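Local coordinates for protein member of s1p family of ribosomal proteins (Pyrococcus furiosus, PDB 5YH1) that probably acts as a manganese-dependent exonuclease on nucleic acids through its DHH domain, the part of the longer protein present here, at residues K43-I48 against R208-E213. Residues are numbered along the deposited sequence; the frame is centred on the assembly and turned at random.
Sequences KAAFMI and RYINPE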
ATOM      1  N   LYS A  43      37.624   5.223   4.773  1.00 28.98           N
ATOM      2  CA  LYS A  43      37.289   4.309   3.679  1.00 30.66           C
ATOM      3  C   LYS A  43      35.847   4.512   3.190  1.00 30.37           C
ATOM      4  O   LYS A  43      35.603   4.566   1.986  1.00 31.13           O
ATOM      5  CB  LYS A  43      37.486   2.863   4.117  1.00 30.94           C
ATOM      6  CG  LYS A  43      37.276   1.846   2.998  1.00 33.67           C
ATOM      7  CD  LYS A  43      37.618   0.451   3.490  1.00 35.23           C
ATOM      8  CE  LYS A  43      37.410  -0.611   2.423  1.00 36.74           C
ATOM      9  NZ  LYS A  43      37.555  -1.955   3.043  1.00 37.08           N
ATOM     10  N   ALA A  44      34.902   4.635   4.122  1.00 29.15           N
ATOM     11  CA  ALA A  44      33.502   4.896   3.765  1.00 28.32           C
ATOM     12  C   ALA A  44      33.388   6.160   2.925  1.00 27.86           C
ATOM     13  O   ALA A  44      32.722   6.175   1.886  1.00 28.37           O
ATOM     14  CB  ALA A  44      32.639   5.012   5.019  1.00 27.65           C
ATOM     15  N   ALA A  45      34.056   7.216   3.373  1.00 27.45           N
ATOM     16  CA  ALA A  45      34.021   8.495   2.676  1.00 28.07           C
ATOM     17  C   ALA A  45      34.704   8.407   1.316  1.00 28.10           C
ATOM     18  O   ALA A  45      34.246   9.007   0.353  1.00 28.93           O
ATOM     19  CB  ALA A  45      34.654   9.587   3.525  1.00 27.78           C
ATOM     20  N   PHE A  46      35.800   7.660   1.245  1.00 29.89           N
ATOM     21  CA  PHE A  46      36.471   7.398  -0.025  1.00 30.37           C
ATOM     22  C   PHE A  46      35.517   6.736  -1.029  1.00 29.66           C
ATOM     23  O   PHE A  46      35.397   7.185  -2.168  1.00 28.35           O
ATOM     24  CB  PHE A  46      37.714   6.512   0.179  1.00 31.70           C
ATOM     25  CG  PHE A  46      38.291   5.973  -1.105  1.00 32.60           C
ATOM     26  CD1 PHE A  46      39.161   6.738  -1.868  1.00 33.50           C
ATOM     27  CD2 PHE A  46      37.945   4.708  -1.565  1.00 33.48           C
ATOM     28  CE1 PHE A  46      39.679   6.245  -3.063  1.00 34.00           C
ATOM     29  CE2 PHE A  46      38.459   4.215  -2.756  1.00 33.73           C
ATOM     30  CZ  PHE A  46      39.326   4.987  -3.506  1.00 33.65           C
HETATM   31  N   MSE A  47      34.840   5.674  -0.602  1.00 29.14           N
HETATM   32  CA  MSE A  47      33.931   4.946  -1.499  1.00 30.19           C
HETATM   33  C   MSE A  47      32.790   5.813  -1.963  1.00 28.76           C
HETATM   34  O   MSE A  47      32.418   5.784  -3.134  1.00 29.32           O
HETATM   35  CB  MSE A  47      33.420   3.686  -0.814  1.00 32.52           C
HETATM   36  CG  MSE A  47      34.508   2.619  -0.850  1.00 35.20           C
HETATM   37 SE   MSE A  47      33.940   1.040   0.169  0.94 43.64          SE
HETATM   38  CE  MSE A  47      32.691   0.353  -1.202  1.00 42.28           C
ATOM     39  N   ILE A  48      32.234   6.619  -1.064  1.00 28.03           N
ATOM     40  CA  ILE A  48      31.109   7.475  -1.422  1.00 26.93           C
ATOM     41  C   ILE A  48      31.561   8.558  -2.403  1.00 27.58           C
ATOM     42  O   ILE A  48      30.925   8.759  -3.448  1.00 26.17           O
ATOM     43  CB  ILE A  48      30.405   8.036  -0.164  1.00 26.87           C
ATOM     44  CG1 ILE A  48      29.652   6.900   0.535  1.00 27.42           C
ATOM     45  CG2 ILE A  48      29.434   9.151  -0.512  1.00 27.09           C
ATOM     46  CD1 ILE A  48      29.232   7.193   1.956  1.00 28.10           C
ATOM     47  N   ARG A 208      31.397  14.770   7.063  1.00 28.49           N
ATOM     48  CA  ARG A 208      32.463  15.775   7.095  1.00 28.98           C
ATOM     49  C   ARG A 208      33.671  15.333   6.256  1.00 29.37           C
ATOM     50  O   ARG A 208      34.288  16.158   5.581  1.00 31.82           O
ATOM     51  CB  ARG A 208      32.889  16.078   8.540  1.00 28.96           C
ATOM     52  CG  ARG A 208      31.828  16.808   9.357  1.00 29.26           C
ATOM     53  CD  ARG A 208      32.226  16.983  10.820  1.00 29.95           C
ATOM     54  NE  ARG A 208      33.536  17.631  10.924  1.00 29.74           N
ATOM     55  CZ  ARG A 208      34.694  17.004  11.143  1.00 29.70           C
ATOM     56  NH1 ARG A 208      34.759  15.695  11.351  1.00 29.99           N
ATOM     57  NH2 ARG A 208      35.810  17.708  11.166  1.00 30.29           N
ATOM     58  N   TYR A 209      33.999  14.043   6.287  1.00 28.72           N
ATOM     59  CA  TYR A 209      35.051  13.513   5.422  1.00 29.32           C
ATOM     60  C   TYR A 209      34.646  13.498   3.946  1.00 30.48           C
ATOM     61  O   TYR A 209      35.478  13.726   3.070  1.00 29.68           O
ATOM     62  CB  TYR A 209      35.481  12.119   5.868  1.00 30.29           C
ATOM     63  CG  TYR A 209      36.343  12.134   7.109  1.00 31.90           C
ATOM     64  CD1 TYR A 209      35.775  12.275   8.365  1.00 32.34           C
ATOM     65  CD2 TYR A 209      37.728  12.013   7.031  1.00 31.70           C
ATOM     66  CE1 TYR A 209      36.544  12.280   9.511  1.00 32.08           C
ATOM     67  CE2 TYR A 209      38.508  12.020   8.177  1.00 32.48           C
ATOM     68  CZ  TYR A 209      37.907  12.165   9.416  1.00 32.58           C
ATOM     69  OH  TYR A 209      38.657  12.181  10.571  1.00 31.85           O
ATOM     70  N   ILE A 210      33.368  13.240   3.666  1.00 30.06           N
ATOM     71  CA  ILE A 210      32.885  13.277   2.292  1.00 29.42           C
ATOM     72  C   ILE A 210      32.999  14.688   1.741  1.00 30.66           C
ATOM     73  O   ILE A 210      33.475  14.875   0.625  1.00 29.98           O
ATOM     74  CB  ILE A 210      31.421  12.784   2.174  1.00 29.21           C
ATOM     75  CG1 ILE A 210      31.356  11.281   2.434  1.00 28.80           C
ATOM     76  CG2 ILE A 210      30.853  13.092   0.795  1.00 29.89           C
ATOM     77  CD1 ILE A 210      29.976  10.778   2.786  1.00 29.43           C
ATOM     78  N   ASN A 211      32.550  15.672   2.519  1.00 30.98           N
ATOM     79  CA  ASN A 211      32.500  17.053   2.057  1.00 31.94           C
ATOM     80  C   ASN A 211      32.717  18.045   3.209  1.00 32.56           C
ATOM     81  O   ASN A 211      31.758  18.521   3.815  1.00 32.21           O
ATOM     82  CB  ASN A 211      31.163  17.324   1.352  1.00 31.87           C
ATOM     83  CG  ASN A 211      31.119  18.677   0.678  1.00 32.20           C
ATOM     84  OD1 ASN A 211      32.069  19.452   0.753  1.00 34.01           O
ATOM     85  ND2 ASN A 211      30.015  18.971   0.017  1.00 32.16           N
ATOM     86  N   PRO A 212      33.987  18.374   3.505  1.00 33.93           N
ATOM     87  CA  PRO A 212      34.267  19.271   4.636  1.00 34.30           C
ATOM     88  C   PRO A 212      33.521  20.612   4.621  1.00 34.16           C
ATOM     89  O   PRO A 212      33.300  21.180   5.676  1.00 33.85           O
ATOM     90  CB  PRO A 212      35.789  19.470   4.554  1.00 33.23           C
ATOM     91  CG  PRO A 212      36.289  18.218   3.917  1.00 33.66           C
ATOM     92  CD  PRO A 212      35.228  17.843   2.909  1.00 33.53           C
ATOM     93  N   GLU A 213      33.107  21.094   3.453  1.00 37.87           N
ATOM     94  CA  GLU A 213      32.392  22.368   3.363  1.00 40.78           C
ATOM     95  C   GLU A 213      31.033  22.414   4.061  1.00 39.45           C
ATOM     96  O   GLU A 213      30.545  23.503   4.346  1.00 40.54           O
ATOM     97  CB  GLU A 213      32.196  22.801   1.902  1.00 46.00           C
ATOM     98  CG  GLU A 213      33.262  23.745   1.372  1.00 52.81           C
ATOM     99  CD  GLU A 213      34.372  23.029   0.624  1.00 60.01           C
ATOM    100  OE1 GLU A 213      34.427  23.178  -0.620  1.00 63.80           O
ATOM    101  OE2 GLU A 213      35.180  22.317   1.270  1.00 65.47           O
TER
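Helix 32-53 and the C-terminal end of helix 199-210 come close enough at A45 and I210 for their CA atoms to stand 4.9 Å apart. This is helix-to-helix packing beside the parallel sheet of the DHH domain, away from the manganese site, and the side-chain contact is buried and apolar. A45 points its methyl toward the other helix, and so small a side chain is consistent with the short CA distance. Its CB meets Y209 CB at 3.5 Å and I210 CG1 at 3.9 Å, resting on the stems of two successive residues. Only the base of Y209 takes part; its ring leads away along helix 32-53, where K38, I41 and M42 lie against it. I210 leaves its backbone alongside the contact, but its end comes nearer: with CG1 anti to the carbonyl carbon (chi1 -70°) and CD1 continuing in an extended line (chi2 161°), the tip reaches I48, one turn on from A45. There the two isoleucines cross obliquely, and I210 CD1 fits against both branches of I48, 3.7 Å from CG2 and 3.8 Å from CD1. Cutting I210 back to an alanine removes CG1 and CD1, which is likely to open a gap beside A45 and leave both branches of I48 without this apolar neighbour. Helix 66-86 closes the cluster, with I79 touching I48 and L75 touching I210. The helix leaves its regular course at N211, and the last carbonyl before that break is also tied to helix 32-53: I210 O accepts a hydrogen bond from R49 NH1.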